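Local coordinates for beta-lactamase (Serratia marcescens, PDB 5GWA), which probably hydrolyses the ring of beta-lactam antibiotics as a class-A extended-spectrum beta-lactamase, and here holds the inhibitor avibactam in its active site, at residues T48-L53 with S111-C116; L55-K60 with F120-G125; T195-K200 with H214-S219. All coordinates share one frame; numbering follows the deposited sequence.

Interaction 1: T48-L53 with S111-C116. With NXL ((2S,5R)-1-formyl-5-[(sulfooxy)amino]piperidine-2-carboxamide), chain B.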
loop_
_atom_site.group_PDB
_atom_site.type_symbol
_atom_site.label_atom_id
_atom_site.label_comp_id
_atom_site.label_asym_id
_atom_site.label_seq_id
_atom_site.Cartn_x
_atom_site.Cartn_y
_atom_site.Cartn_z
ATOM N N THR A 48 -3.894 -13.403 -4.894
ATOM C CA THR A 48 -4.802 -14.533 -4.873
ATOM C C THR A 48 -4.218 -15.706 -4.089
ATOM O O THR A 48 -4.976 -16.456 -3.502
ATOM C CB THR A 48 -5.250 -15.016 -6.267
ATOM O OG1 THR A 48 -4.121 -15.505 -6.987
ATOM C CG2 THR A 48 -5.944 -13.871 -7.033
ATOM N N TYR A 49 -2.900 -15.743 -3.920
ATOM C CA TYR A 49 -2.316 -16.824 -3.152
ATOM C C TYR A 49 -2.519 -16.734 -1.673
ATOM O O TYR A 49 -2.185 -17.689 -0.938
ATOM C CB TYR A 49 -0.878 -17.095 -3.552
ATOM C CG TYR A 49 0.203 -16.257 -2.883
ATOM C CD1 TYR A 49 -0.053 -14.972 -2.395
ATOM C CD2 TYR A 49 1.532 -16.707 -2.870
ATOM C CE1 TYR A 49 0.970 -14.204 -1.848
ATOM C CE2 TYR A 49 2.547 -15.952 -2.298
ATOM C CZ TYR A 49 2.270 -14.673 -1.832
ATOM O OH TYR A 49 3.294 -13.887 -1.300
ATOM N N LYS A 50 -3.134 -15.667 -1.207
ATOM C CA LYS A 50 -3.482 -15.546 0.214
ATOM C C LYS A 50 -4.618 -16.521 0.554
ATOM O O LYS A 50 -4.828 -16.851 1.728
ATOM C CB LYS A 50 -3.850 -14.111 0.576
ATOM C CG LYS A 50 -2.645 -13.173 0.462
ATOM C CD LYS A 50 -3.058 -11.709 0.451
ATOM C CE LYS A 50 -1.856 -10.830 0.176
ATOM N NZ LYS A 50 -2.205 -9.390 0.246
ATOM N N PHE A 51 -5.402 -16.917 -0.441
ATOM C CA PHE A 51 -6.362 -18.018 -0.241
ATOM C C PHE A 51 -5.639 -19.283 0.178
ATOM O O PHE A 51 -5.974 -19.920 1.198
ATOM C CB PHE A 51 -7.192 -18.223 -1.528
ATOM C CG PHE A 51 -8.022 -19.481 -1.523
ATOM C CD1 PHE A 51 -9.056 -19.619 -0.615
ATOM C CD2 PHE A 51 -7.776 -20.496 -2.420
ATOM C CE1 PHE A 51 -9.854 -20.745 -0.612
ATOM C CE2 PHE A 51 -8.548 -21.654 -2.393
ATOM C CZ PHE A 51 -9.594 -21.763 -1.484
ATOM N N HIS A 52 -4.604 -19.619 -0.574
ATOM C CA HIS A 52 -3.865 -20.865 -0.379
ATOM C C HIS A 52 -3.215 -20.765 1.004
ATOM O O HIS A 52 -3.188 -21.719 1.767
ATOM C CB HIS A 52 -2.773 -20.994 -1.439
ATOM C CG HIS A 52 -3.278 -20.928 -2.848
ATOM N ND1 HIS A 52 -3.910 -19.804 -3.353
ATOM C CD2 HIS A 52 -3.133 -21.767 -3.898
ATOM C CE1 HIS A 52 -4.210 -20.006 -4.618
ATOM N NE2 HIS A 52 -3.750 -21.181 -4.979
ATOM N N LEU A 53 -2.645 -19.599 1.297
ATOM C CA LEU A 53 -2.014 -19.370 2.605
ATOM C C LEU A 53 -2.997 -19.576 3.764
ATOM O O LEU A 53 -2.694 -20.313 4.726
ATOM C CB LEU A 53 -1.448 -17.946 2.614
ATOM C CG LEU A 53 -0.980 -17.456 3.971
ATOM C CD1 LEU A 53 0.133 -18.322 4.533
ATOM C CD2 LEU A 53 -0.556 -16.004 3.889
ATOM N N SER A 111 -6.948 -8.003 1.841
ATOM C CA SER A 111 -5.678 -8.248 1.161
ATOM C C SER A 111 -4.474 -7.604 1.810
ATOM O O SER A 111 -3.527 -7.221 1.127
ATOM C CB SER A 111 -5.767 -7.855 -0.300
ATOM O OG SER A 111 -4.957 -8.728 -1.090
ATOM N N ASP A 112 -4.443 -7.516 3.134
ATOM C CA ASP A 112 -3.258 -6.978 3.783
ATOM C C ASP A 112 -1.977 -7.718 3.455
ATOM O O ASP A 112 -1.902 -8.963 3.572
ATOM C CB ASP A 112 -3.464 -6.981 5.294
ATOM C CG ASP A 112 -2.507 -6.074 5.992
ATOM O OD1 ASP A 112 -1.371 -6.460 6.200
ATOM O OD2 ASP A 112 -2.917 -4.963 6.348
ATOM N N ASN A 113 -0.935 -7.001 3.056
ATOM C CA ASN A 113 0.338 -7.660 2.722
ATOM C C ASN A 113 1.161 -8.008 3.948
ATOM O O ASN A 113 1.891 -9.007 3.929
ATOM C CB ASN A 113 1.146 -6.808 1.763
ATOM C CG ASN A 113 0.647 -6.901 0.333
ATOM O OD1 ASN A 113 0.017 -7.860 -0.054
ATOM N ND2 ASN A 113 0.996 -5.909 -0.476
ATOM N N ASN A 114 1.108 -7.182 4.998
ATOM C CA ASN A 114 1.831 -7.495 6.231
ATOM C C ASN A 114 1.229 -8.708 6.916
ATOM O O ASN A 114 1.957 -9.588 7.391
ATOM C CB ASN A 114 1.855 -6.292 7.155
ATOM C CG ASN A 114 2.825 -5.229 6.693
ATOM O OD1 ASN A 114 3.961 -5.529 6.291
ATOM N ND2 ASN A 114 2.367 -4.000 6.684
ATOM N N GLY A 115 -0.104 -8.773 6.947
ATOM C CA GLY A 115 -0.788 -9.930 7.536
ATOM C C GLY A 115 -0.411 -11.207 6.799
ATOM O O GLY A 115 -0.139 -12.273 7.407
ATOM N N CYS A 116 -0.304 -11.123 5.483
ATOM C CA CYS A 116 0.119 -12.240 4.659
ATOM C C CYS A 116 1.491 -12.769 5.130
ATOM O O CYS A 116 1.664 -13.949 5.431
ATOM C CB CYS A 116 0.187 -11.799 3.200
ATOM S SG CYS A 116 0.890 -13.000 2.062
HETATM O OAC NXL B . -2.343 -8.705 -5.144
HETATM C CAN NXL B . -2.308 -8.333 -3.976
HETATM N N NXL B . -1.912 -7.205 -3.588
HETATM C CAJ NXL B . -2.186 -6.728 -2.249
HETATM C CA NXL B . -1.313 -6.286 -4.547
HETATM C C NXL B . 0.124 -5.967 -4.314
HETATM O O NXL B . 0.707 -6.331 -3.310
HETATM N NAA NXL B . 0.667 -5.140 -5.212
HETATM C CB NXL B . -2.129 -5.020 -4.580
HETATM C CAH NXL B . -2.455 -4.485 -3.206
HETATM C CAO NXL B . -3.114 -5.539 -2.327
HETATM N NAK NXL B . -4.484 -5.952 -2.694
HETATM O OAL NXL B . -4.842 -5.760 -3.947
HETATM S SAR NXL B . -5.987 -6.650 -4.441
HETATM O OAD NXL B . -7.142 -5.822 -4.296
HETATM O OAE NXL B . -5.983 -6.998 -5.819
HETATM O OAG NXL B . -5.730 -8.071 -3.679
#
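The ring of Tyr49 meets the sulfur of Cys116 obliquely, a sulfur-aromatic contact in which SG lies 5.1 Å from the Tyr49 ring centroid and nearest to CE1. The Phe120 ring also packs against this tyrosine, and a hydrogen bond from OH to Ala145 O anchors the phenol tip. A second flat group, the carboxamide of Asn113, is held at both polar ends. Its OD1 accepts from Lys50 NZ at 2.7 Å, the donor tilted 28° from the carbonyl plane. Its ND2 gives a fairly straight bond to atom O of the bound avibactam (2.9 Å, N-H...O 163°) and also bonds Thr83 OG1, so the rotation of the amide is well determined. Ser47 and Lys50 are the first and last residues of the SxxK motif at the start of helix 49-63, while Ser111, Asp112 and Asn113 form the SDN loop of class-A beta-lactamases; their meeting builds one wall of the active site. CG of Lys50 stands anti to the carbonyl carbon (chi1 -67°) and the chain beyond it is extended, which carries NZ to the 111-116 segment, at about a right angle to the Asn113 side chain. There NZ donates to Ser111 OG at 3.1 Å, bonds Ser47 OG and makes a weak bond to Asp112 O. Ser111 OG in turn donates to the avibactam sulfate oxygen OAG at 2.8 Å and is hydrogen-bonded to Lys215 NZ. Beneath this polar cluster the contact turns apolar: Lys50 CE rests on Cys116 CB at 3.8 Å, and Leu53 extends CD2 to Cys116 SG, also at 3.8 Å. Asp112 is the N-cap of helix 113-123, its OD1 accepting from Gly115 N at 2.7 Å while OD2 is bonded to Ser85 OG and Leu87 N.

Interaction 2: L55-K60 with F120-G125. With NA (sodium ion), chain P.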
loop_
_atom_site.group_PDB
_atom_site.type_symbol
_atom_site.label_atom_id
_atom_site.label_comp_id
_atom_site.label_asym_id
_atom_site.label_seq_id
_atom_site.Cartn_x
_atom_site.Cartn_y
_atom_site.Cartn_z
ATOM N N LEU A 55 -5.761 -21.411 3.763
ATOM C CA LEU A 55 -5.967 -22.871 3.888
ATOM C C LEU A 55 -4.897 -23.506 4.748
ATOM O O LEU A 55 -5.231 -24.255 5.674
ATOM C CB LEU A 55 -5.967 -23.554 2.522
ATOM C CG LEU A 55 -7.093 -23.186 1.564
ATOM C CD1 LEU A 55 -6.865 -23.843 0.226
ATOM C CD2 LEU A 55 -8.463 -23.549 2.078
ATOM N N ALA A 56 -3.623 -23.232 4.462
ATOM C CA ALA A 56 -2.544 -23.885 5.197
ATOM C C ALA A 56 -2.564 -23.428 6.663
ATOM O O ALA A 56 -2.279 -24.201 7.580
ATOM C CB ALA A 56 -1.208 -23.593 4.554
ATOM N N VAL A 57 -2.736 -22.130 6.874
ATOM C CA VAL A 57 -2.837 -21.624 8.247
ATOM C C VAL A 57 -3.958 -22.263 9.052
ATOM O O VAL A 57 -3.762 -22.683 10.207
ATOM C CB VAL A 57 -3.006 -20.101 8.232
ATOM C CG1 VAL A 57 -3.305 -19.553 9.611
ATOM C CG2 VAL A 57 -1.746 -19.492 7.689
ATOM N N LEU A 58 -5.152 -22.335 8.478
ATOM C CA LEU A 58 -6.291 -22.823 9.239
ATOM C C LEU A 58 -6.156 -24.317 9.473
ATOM O O LEU A 58 -6.643 -24.800 10.466
ATOM C CB LEU A 58 -7.607 -22.513 8.519
ATOM C CG LEU A 58 -7.966 -21.033 8.585
ATOM C CD1 LEU A 58 -9.042 -20.715 7.542
ATOM C CD2 LEU A 58 -8.438 -20.639 9.982
ATOM N N ASP A 59 -5.535 -25.024 8.541
ATOM C CA ASP A 59 -5.223 -26.452 8.745
ATOM C C ASP A 59 -4.299 -26.618 9.942
ATOM O O ASP A 59 -4.454 -27.568 10.739
ATOM C CB ASP A 59 -4.601 -27.077 7.513
ATOM C CG ASP A 59 -4.209 -28.534 7.726
ATOM O OD1 ASP A 59 -5.139 -29.366 7.768
ATOM O OD2 ASP A 59 -3.010 -28.839 7.652
ATOM N N LYS A 60 -3.252 -25.792 9.989
ATOM C CA LYS A 60 -2.290 -25.863 11.074
ATOM C C LYS A 60 -2.993 -25.600 12.389
ATOM O O LYS A 60 -2.787 -26.335 13.351
ATOM C CB LYS A 60 -1.153 -24.853 10.860
ATOM C CG LYS A 60 -0.148 -24.805 12.012
ATOM C CD LYS A 60 1.121 -24.072 11.579
ATOM C CE LYS A 60 2.153 -23.975 12.690
ATOM N NZ LYS A 60 2.956 -25.220 12.777
ATOM N N PHE A 120 2.700 -16.279 6.749
ATOM C CA PHE A 120 3.757 -17.126 6.150
ATOM C C PHE A 120 4.778 -17.501 7.209
ATOM O O PHE A 120 5.120 -18.678 7.370
ATOM C CB PHE A 120 4.451 -16.453 4.963
ATOM C CG PHE A 120 3.805 -16.721 3.637
ATOM C CD1 PHE A 120 3.668 -18.000 3.153
ATOM C CD2 PHE A 120 3.351 -15.660 2.865
ATOM C CE1 PHE A 120 3.040 -18.233 1.949
ATOM C CE2 PHE A 120 2.878 -15.877 1.587
ATOM C CZ PHE A 120 2.675 -17.149 1.142
ATOM N N ARG A 121 5.155 -16.540 8.037
ATOM C CA ARG A 121 6.113 -16.852 9.107
ATOM C C ARG A 121 5.553 -17.815 10.140
ATOM O O ARG A 121 6.244 -18.821 10.488
ATOM C CB ARG A 121 6.676 -15.577 9.715
ATOM C CG ARG A 121 7.682 -14.919 8.763
ATOM C CD ARG A 121 8.441 -13.745 9.374
ATOM N NE ARG A 121 7.565 -12.604 9.639
ATOM C CZ ARG A 121 7.247 -11.670 8.746
ATOM N NH1 ARG A 121 7.740 -11.732 7.517
ATOM N NH2 ARG A 121 6.483 -10.642 9.104
ATOM N N PHE A 122 4.308 -17.604 10.540
ATOM C CA PHE A 122 3.617 -18.496 11.485
ATOM C C PHE A 122 3.538 -19.928 10.965
ATOM O O PHE A 122 3.850 -20.881 11.688
ATOM C CB PHE A 122 2.225 -17.966 11.812
ATOM C CG PHE A 122 1.408 -18.922 12.612
ATOM C CD1 PHE A 122 1.733 -19.188 13.936
ATOM C CD2 PHE A 122 0.460 -19.690 12.001
ATOM C CE1 PHE A 122 1.068 -20.172 14.631
ATOM C CE2 PHE A 122 -0.240 -20.643 12.689
ATOM C CZ PHE A 122 0.069 -20.882 14.020
ATOM N N VAL A 123 3.189 -20.095 9.696
ATOM C CA VAL A 123 2.903 -21.428 9.153
ATOM C C VAL A 123 4.183 -22.155 8.775
ATOM O O VAL A 123 4.154 -23.389 8.574
ATOM C CB VAL A 123 1.930 -21.305 7.953
ATOM C CG1 VAL A 123 2.679 -20.913 6.681
ATOM C CG2 VAL A 123 1.079 -22.553 7.787
ATOM N N GLY A 124 5.298 -21.430 8.704
ATOM C CA GLY A 124 6.620 -22.006 8.493
ATOM C C GLY A 124 7.252 -21.771 7.134
ATOM O O GLY A 124 8.355 -22.261 6.868
ATOM N N GLY A 125 6.683 -20.839 6.359
ATOM C CA GLY A 125 7.300 -20.324 5.140
ATOM C C GLY A 125 6.537 -20.673 3.867
ATOM O O GLY A 125 5.581 -21.446 3.892
HETATM NA NA NA P . 8.809 -23.469 4.349
HETATM O O HOH W 1 10.148 -21.640 2.654
#
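Val57 and Val123 bring the two backbones together, their CA atoms 5.8 Å apart where helix 49-63 runs past the C-terminal end of helix 113-123 in the helical domain of the class-A beta-lactamase fold. That end is a Schellman motif. Gly125 N bonds Phe120 O at 2.9 Å, and a weak bond joins Gly124 N to Arg121 O. Phe120 O takes a second bond, from Gly124 N, the two donors coming from opposite faces of the carbonyl plane. Gly124 is the C-prime residue, and its phi of 108° would press a side chain against the carbonyl oxygen of Val123. Just before the turn, Val123 inserts CG2, anti to its own backbone N, against the other helix: CG2 sits 3.7 Å from Ala56 O and also touches Ala56 CB. The CB of Val123 packs on Val57 CG2 at 4.1 Å, and Val129 and Phe132 of helix 126-135 border this apolar patch. Toward the surface, Lys60 lays its aliphatic chain on Phe122, with CE over one ring face and CD 3.9 Å from CE2 of Phe122. A bend at the last torsion of Lys60 (chi4 83°) leaves NZ 5.8 Å from the Phe122 ring centroid, at most a weak cation-pi attraction; the salt bridge of Lys60 NZ is with Glu64. The Phe122 ring also meets that of Phe100. Beyond the helix end, Gly124 O binds a sodium ion at 2.8 Å, and water 1 is another ligand of the same ion.

Interaction 3: T195-K200 with H214-S219. With NA (sodium ion), chain N; NA (sodium ion), chain T; NXL ((2S,5R)-1-formyl-5-[(sulfooxy)amino]piperidine-2-carboxamide), chain B; SO4 (sulfate ion), chain D.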
loop_
_atom_site.group_PDB
_atom_site.type_symbol
_atom_site.label_atom_id
_atom_site.label_comp_id
_atom_site.label_asym_id
_atom_site.label_seq_id
_atom_site.Cartn_x
_atom_site.Cartn_y
_atom_site.Cartn_z
ATOM N N THR A 195 -14.991 -10.253 1.603
ATOM C CA THR A 195 -14.012 -9.504 0.812
ATOM C C THR A 195 -14.580 -8.203 0.277
ATOM O O THR A 195 -15.695 -8.177 -0.299
ATOM C CB THR A 195 -13.488 -10.408 -0.317
ATOM O OG1 THR A 195 -12.730 -11.468 0.281
ATOM C CG2 THR A 195 -12.616 -9.663 -1.348
ATOM N N THR A 196 -13.824 -7.106 0.433
ATOM C CA THR A 196 -14.257 -5.808 -0.031
ATOM C C THR A 196 -13.528 -5.371 -1.299
ATOM O O THR A 196 -13.917 -4.382 -1.932
ATOM C CB THR A 196 -14.081 -4.710 1.025
ATOM O OG1 THR A 196 -12.727 -4.667 1.458
ATOM C CG2 THR A 196 -14.946 -5.034 2.222
ATOM N N THR A 197 -12.406 -6.019 -1.601
ATOM C CA THR A 197 -11.592 -5.647 -2.761
ATOM C C THR A 197 -12.243 -6.111 -4.041
ATOM O O THR A 197 -13.109 -6.955 -4.056
ATOM C CB THR A 197 -10.166 -6.214 -2.643
ATOM O OG1 THR A 197 -10.218 -7.653 -2.629
ATOM C CG2 THR A 197 -9.533 -5.738 -1.354
ATOM N N GLY A 198 -11.839 -5.498 -5.142
ATOM C CA GLY A 198 -12.299 -5.950 -6.436
ATOM C C GLY A 198 -13.766 -5.981 -6.697
ATOM O O GLY A 198 -14.269 -6.869 -7.344
ATOM N N PRO A 199 -14.499 -4.959 -6.269
ATOM C CA PRO A 199 -15.933 -5.113 -6.435
ATOM C C PRO A 199 -16.407 -4.954 -7.880
ATOM O O PRO A 199 -17.533 -5.324 -8.180
ATOM C CB PRO A 199 -16.485 -3.968 -5.577
ATOM C CG PRO A 199 -15.404 -2.928 -5.654
ATOM C CD PRO A 199 -14.156 -3.745 -5.514
ATOM N N LYS A 200 -15.546 -4.436 -8.764
ATOM C CA LYS A 200 -15.863 -4.386 -10.201
ATOM C C LYS A 200 -15.116 -5.438 -11.019
ATOM O O LYS A 200 -15.093 -5.352 -12.234
ATOM C CB LYS A 200 -15.612 -2.980 -10.766
ATOM C CG LYS A 200 -16.353 -1.889 -9.989
ATOM C CD LYS A 200 -17.842 -2.177 -9.878
ATOM C CE LYS A 200 -18.687 -0.941 -10.154
ATOM N NZ LYS A 200 -18.770 -0.072 -8.951
ATOM N N HIS A 214 -14.620 -14.610 -2.695
ATOM C CA HIS A 214 -13.517 -14.401 -3.618
ATOM C C HIS A 214 -12.284 -13.773 -3.029
ATOM O O HIS A 214 -12.299 -13.256 -1.928
ATOM C CB HIS A 214 -13.988 -13.609 -4.835
ATOM C CG HIS A 214 -14.246 -12.168 -4.582
ATOM N ND1 HIS A 214 -13.490 -11.171 -5.143
ATOM C CD2 HIS A 214 -15.174 -11.540 -3.821
ATOM C CE1 HIS A 214 -13.941 -9.993 -4.767
ATOM N NE2 HIS A 214 -14.948 -10.191 -3.937
ATOM N N LYS A 215 -11.201 -13.842 -3.800
ATOM C CA LYS A 215 -9.939 -13.206 -3.436
ATOM C C LYS A 215 -9.300 -12.621 -4.701
ATOM O O LYS A 215 -9.195 -13.281 -5.727
ATOM C CB LYS A 215 -8.969 -14.233 -2.832
ATOM C CG LYS A 215 -7.618 -13.638 -2.440
ATOM C CD LYS A 215 -7.715 -12.809 -1.160
ATOM C CE LYS A 215 -6.575 -11.814 -0.967
ATOM N NZ LYS A 215 -6.745 -10.652 -1.872
ATOM N N THR A 216 -8.935 -11.364 -4.620
ATOM C CA THR A 216 -8.423 -10.625 -5.778
ATOM C C THR A 216 -6.887 -10.641 -5.773
ATOM O O THR A 216 -6.228 -11.008 -4.784
ATOM C CB THR A 216 -8.903 -9.157 -5.667
ATOM O OG1 THR A 216 -8.596 -8.687 -4.366
ATOM C CG2 THR A 216 -10.373 -9.071 -5.886
ATOM N N GLY A 217 -6.289 -10.171 -6.868
ATOM C CA GLY A 217 -4.850 -9.847 -6.858
ATOM C C GLY A 217 -4.554 -8.842 -7.938
ATOM O O GLY A 217 -5.236 -8.849 -8.987
ATOM N N SER A 218 -3.518 -8.055 -7.698
ATOM C CA SER A 218 -3.148 -6.983 -8.640
ATOM C C SER A 218 -1.631 -6.834 -8.609
ATOM O O SER A 218 -0.999 -7.065 -7.578
ATOM C CB SER A 218 -3.836 -5.685 -8.230
ATOM O OG SER A 218 -5.242 -5.808 -8.109
ATOM N N SER A 219 -1.041 -6.505 -9.747
ATOM C CA SER A 219 0.327 -6.011 -9.753
ATOM C C SER A 219 0.347 -4.516 -10.033
ATOM O O SER A 219 -0.630 -3.959 -10.501
ATOM C CB SER A 219 1.165 -6.709 -10.824
ATOM O OG SER A 219 0.719 -6.319 -12.099
HETATM NA NA NA N . -15.753 -7.521 -3.253
HETATM NA NA NA T . -17.216 -10.137 -1.752
HETATM O OAC NXL B . -2.343 -8.705 -5.144
HETATM C CAN NXL B . -2.308 -8.333 -3.976
HETATM N N NXL B . -1.912 -7.205 -3.588
HETATM C CAJ NXL B . -2.186 -6.728 -2.249
HETATM C CA NXL B . -1.313 -6.286 -4.547
HETATM C C NXL B . 0.124 -5.967 -4.314
HETATM O O NXL B . 0.707 -6.331 -3.310
HETATM N NAA NXL B . 0.667 -5.140 -5.212
HETATM C CB NXL B . -2.129 -5.020 -4.580
HETATM C CAH NXL B . -2.455 -4.485 -3.206
HETATM C CAO NXL B . -3.114 -5.539 -2.327
HETATM N NAK NXL B . -4.484 -5.952 -2.694
HETATM O OAL NXL B . -4.842 -5.760 -3.947
HETATM S SAR NXL B . -5.987 -6.650 -4.441
HETATM O OAD NXL B . -7.142 -5.822 -4.296
HETATM O OAE NXL B . -5.983 -6.998 -5.819
HETATM O OAG NXL B . -5.730 -8.071 -3.679
HETATM S S SO4 D . -10.136 -2.955 -6.968
HETATM O O1 SO4 D . -10.671 -3.989 -7.891
HETATM O O2 SO4 D . -9.741 -3.595 -5.718
HETATM O O3 SO4 D . -8.972 -2.353 -7.662
HETATM O O4 SO4 D . -11.131 -1.863 -6.751
HETATM O O HOH W 2 -9.282 -9.878 -1.384
HETATM O O HOH W 3 -17.765 -6.014 -2.298
#
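Thr195 faces His214 with both branches of its side chain. CG2 makes a CH-pi contact over the imidazole face, 3.8 Å from the His214 ring centroid, and OG1 lies 2.9 Å from His214 O, although its one proton can also serve Met192 O. Two residues on, Thr197 places OG1 2.6 Å from Thr216 OG1, a short hydroxyl-hydroxyl hydrogen bond; water 2 bridges the same Thr197 OG1 to Lys215 NZ. Thr197 O and His214 NE2 (2.9 Å from the metal) share a sodium ion lying in the plane of the imidazole, whose ND1 is bonded to Asp232. Gly198 then passes closely, CA 3.7 Å from Thr216 CG2, and its N donates to a sulfate ion probably picked up from the crystallisation liquor. Lys200 reaches Asn93 of the second subunit. Lys215, Thr216 and Gly217 are the KTG motif of the active site, and just after it Ser218 N donates to avibactam OAC at 2.9 Å, as the oxyanion-hole amide does in class-A enzymes. Ser218 OG bonds the inhibitor's sulfate oxygen OAE at 2.7 Å. The loop follows helix 182-193 and packs beside strand 212-218, an outermost strand of the five-stranded antiparallel sheet, whose neighbour is strand 227-237.

How the interactions relate
All three contacts are largely buried, but only 48-53 with 111-116 and 195-200 with 214-219 line the avibactam pocket, from the helical side and the sheet side respectively. They are joined by Ser111 OG and Lys215 NZ, 2.7 Å apart, and by Thr48 CG2 packing on the strand backbone near Thr216. Interaction 2 uses the same two helices as interaction 1, farther from the centre of the chain; Leu53 CD1 touching Phe120 and Val123 links them. Along this helix pair the chemistry changes from hydrogen bonds at the pocket to apolar packing with a partly exposed lysine. Interaction 3 instead joins a loop to a strand through hydroxyls, a methyl-imidazole contact and one shared sodium ion, and borders the second subunit.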